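Local coordinates for protein glucosamine kinase (Streptacidiphilus jiangxiensis, PDB 6HWJ) that catalyses the magnesium- and ATP-dependent phosphorylation of D-glucosamine to D-glucosamine 6-phosphate and, to a lesser extent, also phosphorylates glucose, at residues T224-M229 / D378-T383. Sequence-based numbering, arbitrary orientation.
Sequences TLTARM and DAYRTT
Thr224 and Ala227 meet Tyr380 and Thr383 where two helices run in roughly the same direction, their segment axes 7.7 Å apart at closest and crossing at -35°. Ala227 points its methyl toward helix 362-386: its CB lies 3.5 Å from Thr383 CG2 and 3.6 Å from Tyr380 CD1. CG of Tyr380 stands anti to its backbone N (chi1 179°); the ring edge meets the backbone of segment 224-229, with Tyr380 CD1 3.4 Å from Ala227 N. The side chains of Thr226 and Tyr380 cross at about a right angle, Thr226 CG2 lying 3.6 Å from Tyr380 CE1. The phenol reaches past this contact to bond His230, later in helix 212-234, while Phe393 packs edge-to-face on the ring. The side chain of Thr226 is about 10 Å from that of the magnesium ligand Gln305. Thr224 OG1 and Thr383 OG1 sit 3.1 Å apart, and Thr224 OG1 also has a weak hydrogen bond to Ala220 O. Thr383 OG1 donates to Ala379 O (2.9 Å), which also accepts Thr383 N from the opposite face of its carbonyl plane. This is near-parallel helix packing in which Ala227 and two threonines pack against Tyr380, joining helices 212-234 and 362-386 in the helical part of the kinase.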
loop_
_atom_site.group_PDB
_atom_site.type_symbol
_atom_site.label_atom_id
_atom_site.label_comp_id
_atom_site.label_asym_id
_atom_site.label_seq_id
_atom_site.Cartn_x
_atom_site.Cartn_y
_atom_site.Cartn_z
ATOM N N THR A 224 7.470 13.588 9.630
ATOM C CA THR A 224 6.665 14.706 9.159
ATOM C C THR A 224 5.723 14.275 8.036
ATOM O O THR A 224 4.547 14.680 8.008
ATOM C CB THR A 224 7.600 15.852 8.717
ATOM O OG1 THR A 224 8.213 16.433 9.876
ATOM C CG2 THR A 224 6.846 16.914 7.956
ATOM N N LEU A 225 6.208 13.447 7.115
ATOM C CA LEU A 225 5.375 12.984 6.006
ATOM C C LEU A 225 4.182 12.180 6.514
ATOM O O LEU A 225 3.041 12.402 6.082
ATOM C CB LEU A 225 6.221 12.140 5.029
ATOM C CG LEU A 225 5.522 11.507 3.821
ATOM C CD1 LEU A 225 6.536 11.179 2.728
ATOM C CD2 LEU A 225 4.783 10.203 4.202
ATOM N N THR A 226 4.429 11.250 7.433
ATOM C CA THR A 226 3.378 10.420 8.003
ATOM C C THR A 226 2.323 11.266 8.711
ATOM O O THR A 226 1.125 10.978 8.607
ATOM C CB THR A 226 3.986 9.415 8.986
ATOM O OG1 THR A 226 5.070 8.712 8.358
ATOM C CG2 THR A 226 2.927 8.415 9.462
ATOM N N ALA A 227 2.750 12.321 9.413
ATOM C CA ALA A 227 1.806 13.198 10.104
ATOM C C ALA A 227 0.975 14.015 9.124
ATOM O O ALA A 227 -0.245 14.174 9.308
ATOM C CB ALA A 227 2.547 14.125 11.074
ATOM N N ARG A 228 1.607 14.540 8.074
ATOM C CA ARG A 228 0.867 15.243 7.031
ATOM C C ARG A 228 -0.128 14.304 6.351
ATOM O O ARG A 228 -1.264 14.697 6.042
ATOM C CB ARG A 228 1.834 15.827 6.000
ATOM C CG ARG A 228 2.723 16.952 6.531
ATOM C CD ARG A 228 3.813 17.308 5.513
ATOM N NE ARG A 228 4.566 18.489 5.950
ATOM C CZ ARG A 228 5.669 18.938 5.355
ATOM N NH1 ARG A 228 6.179 18.296 4.306
ATOM N NH2 ARG A 228 6.272 20.021 5.817
ATOM N N MET A 229 0.308 13.080 6.064
ATOM C CA MET A 229 -0.564 12.071 5.464
ATOM C C MET A 229 -1.771 11.796 6.362
ATOM O O MET A 229 -2.925 11.866 5.908
ATOM C CB MET A 229 0.246 10.792 5.215
ATOM C CG MET A 229 -0.513 9.672 4.515
ATOM S SD MET A 229 0.526 8.186 4.328
ATOM C CE MET A 229 0.477 7.533 5.994
ATOM N N ASP A 378 9.285 12.200 17.256
ATOM C CA ASP A 378 9.294 13.622 17.594
ATOM C C ASP A 378 8.784 14.468 16.431
ATOM O O ASP A 378 7.932 15.350 16.610
ATOM C CB ASP A 378 10.701 14.056 18.005
ATOM C CG ASP A 378 11.114 13.490 19.349
ATOM O OD1 ASP A 378 10.278 12.837 20.015
ATOM O OD2 ASP A 378 12.279 13.695 19.744
ATOM N N ALA A 379 9.290 14.205 15.222
ATOM C CA ALA A 379 8.814 14.931 14.049
ATOM C C ALA A 379 7.337 14.671 13.805
ATOM O O ALA A 379 6.575 15.594 13.497
ATOM C CB ALA A 379 9.649 14.535 12.830
ATOM N N TYR A 380 6.910 13.412 13.941
ATOM C CA TYR A 380 5.505 13.072 13.748
ATOM C C TYR A 380 4.614 13.819 14.734
ATOM O O TYR A 380 3.613 14.434 14.339
ATOM C CB TYR A 380 5.336 11.557 13.865
ATOM C CG TYR A 380 3.910 11.054 13.708
ATOM C CD1 TYR A 380 3.323 10.939 12.455
ATOM C CD2 TYR A 380 3.169 10.669 14.829
ATOM C CE1 TYR A 380 2.011 10.465 12.315
ATOM C CE2 TYR A 380 1.870 10.199 14.711
ATOM C CZ TYR A 380 1.291 10.092 13.462
ATOM O OH TYR A 380 0.009 9.638 13.367
ATOM N N ARG A 381 4.959 13.782 16.019
ATOM C CA ARG A 381 4.173 14.485 17.035
ATOM C C ARG A 381 4.190 15.990 16.814
ATOM O O ARG A 381 3.146 16.653 16.890
ATOM C CB ARG A 381 4.699 14.173 18.441
ATOM C CG ARG A 381 4.313 12.798 18.982
ATOM C CD ARG A 381 4.530 12.731 20.489
ATOM N NE ARG A 381 4.101 11.463 21.065
ATOM C CZ ARG A 381 4.917 10.446 21.332
ATOM N NH1 ARG A 381 6.218 10.536 21.074
ATOM N NH2 ARG A 381 4.431 9.335 21.857
ATOM N N THR A 382 5.375 16.558 16.544
ATOM C CA THR A 382 5.466 17.999 16.309
ATOM C C THR A 382 4.620 18.414 15.110
ATOM O O THR A 382 3.931 19.438 15.150
ATOM C CB THR A 382 6.923 18.411 16.101
ATOM O OG1 THR A 382 7.699 18.005 17.224
ATOM C CG2 THR A 382 7.049 19.928 15.951
ATOM N N THR A 383 4.663 17.635 14.030
ATOM C CA THR A 383 3.881 17.977 12.843
ATOM C C THR A 383 2.384 17.823 13.093
ATOM O O THR A 383 1.593 18.717 12.738
ATOM C CB THR A 383 4.340 17.137 11.659
ATOM O OG1 THR A 383 5.722 17.403 11.394
ATOM C CG2 THR A 383 3.524 17.465 10.399
#